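Long-range contacts in Na-K-Cl cotransporter (Methanosarcina acetivorans, PDB 3G40), which probably takes part in coupled chloride and cation transport as a member of the SLC12A family, this chain being the C-terminal cytoplasmic domain of the transporter: residues Q67-S72 and S82-I87; I112-L117 and L142-H147; L247-L252 and S271-L276. All blocks are in the same frame, centred on the assembly; numbering follows the deposited sequence.

In the fold
The cytoplasmic domain is built round one twisted ten-stranded sheet, and the three contacts sample it from one edge to the middle. They follow one another along the chain, each closing before the next opens. Contact 1 sits at strand 81-86, an edge strand of the sheet within this chain, its centre about 19 Å from that of contact 2 and about 26 Å from that of contact 3. Contacts 2 and 3 lie near the centre of the domain, their centres about 8 Å apart, and meet where strand 140-145 runs antiparallel to strand 271-276. That junction joins the two sequence-family halves of the domain into a single continuous sheet.

Contact 1: Q67-S72 and S82-I87; sequences QLPSIS and SSWTII
The hydroxyls of Ser-72 and Ser-82 meet with their OG atoms 2.8 Å apart, a hydrogen-bonding distance at the point where helix and strand backbones come closest. Both OG atoms stand anti to their own backbone N (chi1 -168° in each), and both CA-CB bonds head toward the opposite segment. Ser-82 OG is also hydrogen-bonded to the backbone oxygen of Val-50, so this small polar site probably links the helix to strands 81-86 and 49-54. The Ser-82 methylene adds to the fit, with CB 3.3 Å from Ser-72 OG.

Beside this link the contact becomes apolar. Pro-69 lays its CG over one face of the Trp-84 indole, 3.6 Å from the centroid of the six-membered ring, in a CH-pi contact displaced toward the rim at CZ2. Pro-69 CB lies 3.8 Å from both NE1 and CE2 of Trp-84, beyond the ring rim, while Ser-72 CB comes within 3.7 Å of Trp-84 CD1 at the pyrrole end. The indole thus spans one helical turn, from Pro-69 to Ser-72. Farther along, Leu-68 CD1 lies 3.9 Å from Thr-85 O and 4.3 Å from Ile-86 CG1, bringing a buried leucine against the strand backbone.

Helix 64-77 and strand 81-86 run nearly antiparallel here, at 171°, as successive elements of the alpha/beta fold. Strand 49-54 pairs with the strand, while Leu-68 and Ile-71 pack on Leu-33 of helix 30-44.

Contact 2: I112-L117 and L142-H147; sequences ILFLRL and LLFSKH
Leu-142 and Leu-113 open the pairing of two parallel strands, the two strands of a beta-alpha-beta unit whose connecting helix is 124-136. The backbone bonds come first: Leu-142 N to Leu-113 O, Leu-115 N to Leu-142 O, Phe-144 N to Leu-115 O and Leu-117 N to Phe-144 O, each 2.8 Å between donor and acceptor. The second is almost straight, at 178° about the hydrogen. At the last, the donor tilts 31° from the carbonyl plane of Phe-144.

Apolar contacts cover both sheet faces. On the face of Phe-114, Leu-142 and Phe-144, the two phenylalanine side chains lie side by side and point the same way. The tip of the Phe-114 ring, CZ, reaches 3.7 Å from Phe-144 CB, and its CD1 lies by Leu-142 CB. Ile-112 CG2 packs against Leu-142 CG at 3.7 Å. Helix 30-44 covers this side, where Phe-39 meets the Phe-144 ring and also touches the Phe-114 side chain. The face of Leu-115 and Leu-143 is aliphatic: Leu-143 CD1 approaches Leu-115 CB at 3.9 Å and Leu-117 CB at 3.8 Å. Leu-117 also packs on helix 258-268, which brings the second half of the domain to this side.

A water bridges the strand ends, donating to Leu-117 O at 2.7 Å and hydrogen-bonded to Ser-145 OG at 2.7 Å.

Contact 3: L247-L252 and S271-L276; sequences LHIFSL and SCIFAL
Phe-250 and Phe-274 both hold CG anti to the carbonyl carbon (chi1 -64° and -55°), and the two side chains run side by side in the same direction. The rings are nearly parallel, within 15°, but strongly offset, centroids 5.3 Å apart. The touching atoms are Phe-250 CB against Phe-274 CD2 and Phe-250 CD1 against Phe-274 CE2, both 3.6 Å. Cys-272, on the same sheet face, brings SG to the edge of the Phe-250 ring, 3.8 Å from CE1, in a sulfur-aromatic contact. The neighbouring His-248 directs ND1 to Trp-161 NE1 in a hydrogen bond, and Trp-161 also stacks on Phe-250.

On the opposite face Ile-273 CG2 meets Ile-249 CG1 at 3.6 Å, and Ile-249 also packs on helix 179-192. Five backbone bonds join these parallel strands of a second beta-alpha-beta unit, whose helix 258-268 packs on Cys-272 and Phe-274. The first, His-248 N to Ser-271 O, spans 3.0 Å. The fifth, Leu-252 N to Ala-275 O at 2.8 Å, arrives from above the carbonyl plane. Here Leu-252 folds across Phe-274 at about a right angle, their CB atoms 3.8 Å apart.

These bonds satisfy the groups facing each other, those turned outward pairing with strands 157-161 and 140-145; rings and sulfur fill one face, branched aliphatic chains the other, and His-248, Ser-251 and Ser-271 find polar partners in Trp-161, Asn-177 and Gly-151.

Contact 1: Q67-S72 and S82-I87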
# COMPACT_ATOMS: atom_id res chain seq x y z
N GLN A 67 -17.26 -11.78 2.97
CA GLN A 67 -16.36 -10.72 2.53
C GLN A 67 -16.32 -10.50 1.01
O GLN A 67 -16.24 -9.36 0.55
CB GLN A 67 -14.95 -10.96 3.06
CG GLN A 67 -14.86 -11.01 4.57
CD GLN A 67 -13.53 -10.51 5.10
OE1 GLN A 67 -13.01 -9.48 4.65
NE2 GLN A 67 -12.97 -11.23 6.07
N LEU A 68 -16.35 -11.58 0.23
CA LEU A 68 -16.24 -11.44 -1.22
C LEU A 68 -17.35 -10.61 -1.87
O LEU A 68 -17.08 -9.79 -2.74
CB LEU A 68 -16.10 -12.80 -1.92
CG LEU A 68 -14.76 -13.52 -1.77
CD1 LEU A 68 -14.66 -14.61 -2.81
CD2 LEU A 68 -13.57 -12.55 -1.89
N PRO A 69 -18.61 -10.83 -1.46
CA PRO A 69 -19.67 -10.02 -2.06
C PRO A 69 -19.48 -8.54 -1.77
O PRO A 69 -19.78 -7.71 -2.63
CB PRO A 69 -20.93 -10.52 -1.37
CG PRO A 69 -20.60 -11.89 -0.96
CD PRO A 69 -19.16 -11.87 -0.57
N SER A 70 -19.00 -8.20 -0.59
CA SER A 70 -18.80 -6.80 -0.26
C SER A 70 -17.66 -6.19 -1.09
O SER A 70 -17.74 -5.05 -1.55
CB SER A 70 -18.49 -6.62 1.22
OG SER A 70 -18.35 -5.25 1.54
N ILE A 71 -16.61 -6.97 -1.27
CA ILE A 71 -15.46 -6.46 -2.02
C ILE A 71 -15.85 -6.33 -3.49
O ILE A 71 -15.49 -5.36 -4.15
CB ILE A 71 -14.22 -7.32 -1.81
CG1 ILE A 71 -13.90 -7.36 -0.31
CG2 ILE A 71 -13.02 -6.74 -2.59
CD1 ILE A 71 -12.89 -8.41 0.07
N SER A 72 -16.62 -7.29 -4.00
CA SER A 72 -17.06 -7.23 -5.39
C SER A 72 -17.92 -5.98 -5.64
O SER A 72 -17.76 -5.29 -6.64
CB SER A 72 -17.84 -8.53 -5.74
OG SER A 72 -18.03 -8.63 -7.13
N SER A 82 -17.63 -6.34 -11.79
CA SER A 82 -17.16 -7.37 -10.90
C SER A 82 -18.19 -8.46 -10.63
O SER A 82 -19.40 -8.22 -10.66
CB SER A 82 -16.72 -6.76 -9.57
OG SER A 82 -16.00 -7.71 -8.81
N SER A 83 -17.69 -9.65 -10.34
CA SER A 83 -18.54 -10.75 -9.92
C SER A 83 -17.72 -11.60 -8.96
O SER A 83 -16.52 -11.39 -8.80
CB SER A 83 -18.97 -11.57 -11.14
OG SER A 83 -17.83 -12.05 -11.84
N TRP A 84 -18.36 -12.54 -8.28
CA TRP A 84 -17.64 -13.37 -7.34
C TRP A 84 -18.28 -14.74 -7.32
O TRP A 84 -19.46 -14.90 -7.64
CB TRP A 84 -17.67 -12.74 -5.93
CG TRP A 84 -19.05 -12.60 -5.38
CD1 TRP A 84 -19.92 -11.56 -5.58
CD2 TRP A 84 -19.74 -13.55 -4.55
NE1 TRP A 84 -21.11 -11.81 -4.92
CE2 TRP A 84 -21.02 -13.02 -4.29
CE3 TRP A 84 -19.40 -14.79 -4.01
CZ2 TRP A 84 -21.97 -13.70 -3.49
CZ3 TRP A 84 -20.35 -15.47 -3.23
CH2 TRP A 84 -21.61 -14.91 -2.97
N THR A 85 -17.49 -15.75 -6.99
CA THR A 85 -18.06 -17.07 -6.74
C THR A 85 -17.19 -17.68 -5.66
O THR A 85 -16.10 -17.19 -5.38
CB THR A 85 -18.04 -17.94 -8.01
OG1 THR A 85 -18.69 -19.19 -7.76
CG2 THR A 85 -16.62 -18.24 -8.44
N ILE A 86 -17.68 -18.74 -5.02
CA ILE A 86 -16.88 -19.44 -4.03
C ILE A 86 -16.69 -20.91 -4.38
O ILE A 86 -17.65 -21.65 -4.63
CB ILE A 86 -17.47 -19.29 -2.61
CG1 ILE A 86 -17.55 -17.81 -2.25
CG2 ILE A 86 -16.62 -20.05 -1.61
CD1 ILE A 86 -17.58 -17.54 -0.78
N ILE A 87 -15.41 -21.30 -4.41
CA ILE A 87 -14.93 -22.62 -4.80
C ILE A 87 -15.54 -23.15 -6.09
O ILE A 87 -14.89 -23.10 -7.14
CB ILE A 87 -15.01 -23.65 -3.66
CG1 ILE A 87 -16.44 -23.79 -3.13
CG2 ILE A 87 -14.09 -23.24 -2.53
CD1 ILE A 87 -16.54 -24.69 -1.91

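Contact 2: I112-L117 and L142-H147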
# COMPACT_ATOMS: atom_id res chain seq x y z
N ILE A 112 -7.67 -12.53 -18.04
CA ILE A 112 -6.28 -12.59 -17.57
C ILE A 112 -6.27 -13.14 -16.15
O ILE A 112 -7.00 -12.65 -15.29
CB ILE A 112 -5.68 -11.18 -17.52
CG1 ILE A 112 -5.68 -10.55 -18.92
CG2 ILE A 112 -4.26 -11.21 -16.91
CD1 ILE A 112 -5.44 -9.05 -18.91
N LEU A 113 -5.44 -14.14 -15.89
CA LEU A 113 -5.31 -14.70 -14.55
C LEU A 113 -4.33 -13.88 -13.71
O LEU A 113 -3.17 -13.72 -14.08
CB LEU A 113 -4.80 -16.14 -14.64
CG LEU A 113 -4.59 -16.85 -13.30
CD1 LEU A 113 -5.92 -16.95 -12.53
CD2 LEU A 113 -4.02 -18.23 -13.53
N PHE A 114 -4.79 -13.38 -12.57
CA PHE A 114 -3.96 -12.58 -11.67
C PHE A 114 -3.50 -13.39 -10.46
O PHE A 114 -4.31 -13.79 -9.62
CB PHE A 114 -4.72 -11.33 -11.21
CG PHE A 114 -3.87 -10.36 -10.43
CD1 PHE A 114 -3.31 -9.27 -11.06
CD2 PHE A 114 -3.64 -10.54 -9.07
CE1 PHE A 114 -2.52 -8.35 -10.36
CE2 PHE A 114 -2.85 -9.63 -8.36
CZ PHE A 114 -2.29 -8.53 -9.01
N LEU A 115 -2.19 -13.61 -10.36
CA LEU A 115 -1.61 -14.41 -9.29
C LEU A 115 -0.62 -13.61 -8.48
O LEU A 115 0.12 -12.78 -9.02
CB LEU A 115 -0.88 -15.63 -9.86
CG LEU A 115 -1.67 -16.59 -10.74
CD1 LEU A 115 -0.74 -17.61 -11.35
CD2 LEU A 115 -2.76 -17.28 -9.92
N ARG A 116 -0.60 -13.88 -7.19
CA ARG A 116 0.38 -13.30 -6.30
C ARG A 116 1.55 -14.28 -6.18
O ARG A 116 1.35 -15.49 -6.08
CB ARG A 116 -0.26 -13.02 -4.94
CG ARG A 116 0.65 -12.43 -3.88
CD ARG A 116 -0.05 -12.38 -2.53
NE ARG A 116 0.91 -12.45 -1.44
CZ ARG A 116 1.20 -13.57 -0.77
NH1 ARG A 116 0.58 -14.70 -1.08
NH2 ARG A 116 2.10 -13.55 0.21
N LEU A 117 2.76 -13.75 -6.22
CA LEU A 117 3.95 -14.57 -6.01
C LEU A 117 4.31 -14.50 -4.53
O LEU A 117 4.78 -13.48 -4.04
CB LEU A 117 5.12 -14.04 -6.87
CG LEU A 117 6.43 -14.83 -6.89
CD1 LEU A 117 6.24 -16.25 -7.40
CD2 LEU A 117 7.48 -14.11 -7.73
N LEU A 142 -0.89 -12.50 -15.15
CA LEU A 142 -0.13 -11.47 -14.45
C LEU A 142 0.34 -12.06 -13.14
O LEU A 142 -0.47 -12.54 -12.34
CB LEU A 142 -1.00 -10.24 -14.18
CG LEU A 142 -1.39 -9.40 -15.40
CD1 LEU A 142 -2.35 -8.29 -14.99
CD2 LEU A 142 -0.13 -8.81 -16.08
N LEU A 143 1.64 -12.06 -12.92
CA LEU A 143 2.18 -12.57 -11.66
C LEU A 143 2.80 -11.42 -10.87
O LEU A 143 3.76 -10.78 -11.31
CB LEU A 143 3.20 -13.68 -11.94
CG LEU A 143 3.93 -14.28 -10.74
CD1 LEU A 143 3.00 -15.14 -9.86
CD2 LEU A 143 5.13 -15.09 -11.23
N PHE A 144 2.22 -11.14 -9.71
CA PHE A 144 2.56 -9.94 -8.97
C PHE A 144 3.47 -10.23 -7.78
O PHE A 144 3.16 -11.04 -6.91
CB PHE A 144 1.27 -9.24 -8.53
CG PHE A 144 1.46 -7.99 -7.74
CD1 PHE A 144 2.44 -7.05 -8.10
CD2 PHE A 144 0.65 -7.72 -6.65
CE1 PHE A 144 2.59 -5.88 -7.36
CE2 PHE A 144 0.79 -6.56 -5.92
CZ PHE A 144 1.76 -5.63 -6.27
N SER A 145 4.62 -9.56 -7.74
CA SER A 145 5.56 -9.77 -6.65
C SER A 145 5.71 -8.46 -5.89
O SER A 145 6.55 -7.61 -6.22
CB SER A 145 6.90 -10.28 -7.19
OG SER A 145 7.81 -10.56 -6.14
N LYS A 146 4.87 -8.28 -4.88
CA LYS A 146 4.81 -7.02 -4.16
C LYS A 146 5.92 -6.94 -3.14
O LYS A 146 6.09 -7.85 -2.33
CB LYS A 146 3.45 -6.84 -3.47
CG LYS A 146 3.35 -5.54 -2.69
CD LYS A 146 1.90 -5.06 -2.52
CE LYS A 146 1.33 -5.48 -1.19
NZ LYS A 146 0.02 -4.79 -0.95
N HIS A 147 6.71 -5.87 -3.18
CA HIS A 147 7.82 -5.76 -2.24
C HIS A 147 7.29 -5.59 -0.82
O HIS A 147 6.44 -4.73 -0.58
CB HIS A 147 8.74 -4.59 -2.61
CG HIS A 147 10.05 -4.63 -1.90
ND1 HIS A 147 10.20 -4.19 -0.60
CD2 HIS A 147 11.26 -5.10 -2.28
CE1 HIS A 147 11.45 -4.37 -0.22
NE2 HIS A 147 12.11 -4.93 -1.22
O HOH W 1 7.24 -12.35 -4.25

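Contact 3: L247-L252 and S271-L276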
# COMPACT_ATOMS: atom_id res chain seq x y z
N LEU A 247 7.42 0.44 -9.84
CA LEU A 247 7.01 -0.86 -10.33
C LEU A 247 7.79 -1.20 -11.59
O LEU A 247 7.83 -0.40 -12.54
CB LEU A 247 5.52 -0.86 -10.67
CG LEU A 247 4.98 -2.17 -11.29
CD1 LEU A 247 4.92 -3.31 -10.26
CD2 LEU A 247 3.60 -1.97 -11.91
N HIS A 248 8.39 -2.38 -11.58
CA HIS A 248 9.04 -2.93 -12.76
C HIS A 248 8.10 -3.95 -13.41
O HIS A 248 7.63 -4.88 -12.74
CB HIS A 248 10.32 -3.65 -12.36
CG HIS A 248 11.34 -2.75 -11.74
ND1 HIS A 248 12.32 -2.12 -12.48
CD2 HIS A 248 11.54 -2.37 -10.45
CE1 HIS A 248 13.07 -1.40 -11.67
NE2 HIS A 248 12.62 -1.53 -10.44
N ILE A 249 7.81 -3.76 -14.69
CA ILE A 249 7.03 -4.72 -15.47
C ILE A 249 7.95 -5.53 -16.37
O ILE A 249 8.74 -4.96 -17.14
CB ILE A 249 5.97 -3.99 -16.34
CG1 ILE A 249 5.06 -3.13 -15.44
CG2 ILE A 249 5.17 -4.99 -17.19
CD1 ILE A 249 4.19 -2.16 -16.20
N PHE A 250 7.89 -6.85 -16.24
CA PHE A 250 8.67 -7.77 -17.07
C PHE A 250 7.71 -8.66 -17.85
O PHE A 250 6.54 -8.77 -17.51
CB PHE A 250 9.55 -8.67 -16.20
CG PHE A 250 10.61 -7.93 -15.43
CD1 PHE A 250 10.36 -7.46 -14.15
CD2 PHE A 250 11.87 -7.73 -15.98
CE1 PHE A 250 11.34 -6.78 -13.43
CE2 PHE A 250 12.86 -7.04 -15.26
CZ PHE A 250 12.59 -6.57 -14.00
N SER A 251 8.22 -9.30 -18.90
CA SER A 251 7.48 -10.40 -19.50
C SER A 251 7.71 -11.65 -18.65
O SER A 251 8.77 -11.81 -18.05
CB SER A 251 7.93 -10.62 -20.95
OG SER A 251 7.49 -9.54 -21.74
N LEU A 252 6.69 -12.51 -18.58
CA LEU A 252 6.77 -13.78 -17.86
C LEU A 252 6.97 -14.92 -18.86
O LEU A 252 6.16 -15.10 -19.78
CB LEU A 252 5.47 -14.01 -17.05
CG LEU A 252 5.29 -15.33 -16.29
CD1 LEU A 252 6.40 -15.52 -15.28
CD2 LEU A 252 3.92 -15.33 -15.58
N SER A 271 8.47 -3.23 -6.15
CA SER A 271 7.59 -4.26 -6.68
C SER A 271 7.80 -4.59 -8.16
O SER A 271 8.19 -3.74 -8.96
CB SER A 271 6.12 -3.93 -6.42
OG SER A 271 5.86 -3.86 -5.03
N CYS A 272 7.53 -5.83 -8.50
CA CYS A 272 7.66 -6.33 -9.86
C CYS A 272 6.38 -7.04 -10.27
O CYS A 272 5.75 -7.71 -9.46
CB CYS A 272 8.83 -7.30 -9.95
SG CYS A 272 10.45 -6.52 -9.71
N ILE A 273 6.00 -6.90 -11.53
CA ILE A 273 4.90 -7.68 -12.07
C ILE A 273 5.37 -8.33 -13.37
O ILE A 273 6.13 -7.73 -14.13
CB ILE A 273 3.60 -6.84 -12.23
CG1 ILE A 273 2.38 -7.74 -12.48
CG2 ILE A 273 3.76 -5.77 -13.30
CD1 ILE A 273 1.03 -7.03 -12.25
N PHE A 274 4.97 -9.58 -13.58
CA PHE A 274 5.43 -10.38 -14.71
C PHE A 274 4.25 -10.80 -15.55
O PHE A 274 3.28 -11.39 -15.04
CB PHE A 274 6.20 -11.61 -14.21
CG PHE A 274 7.34 -11.27 -13.30
CD1 PHE A 274 7.12 -11.01 -11.96
CD2 PHE A 274 8.64 -11.16 -13.80
CE1 PHE A 274 8.17 -10.66 -11.12
CE2 PHE A 274 9.70 -10.82 -12.97
CZ PHE A 274 9.47 -10.57 -11.63
N ALA A 275 4.30 -10.47 -16.83
CA ALA A 275 3.17 -10.64 -17.72
C ALA A 275 3.41 -11.64 -18.84
O ALA A 275 4.32 -11.46 -19.67
CB ALA A 275 2.75 -9.29 -18.28
N LEU A 276 2.59 -12.69 -18.88
CA LEU A 276 2.64 -13.69 -19.95
C LEU A 276 1.43 -13.49 -20.85
O LEU A 276 0.30 -13.46 -20.38
CB LEU A 276 2.64 -15.11 -19.36
CG LEU A 276 2.45 -16.29 -20.31
CD1 LEU A 276 3.59 -16.43 -21.30
CD2 LEU A 276 2.29 -17.57 -19.49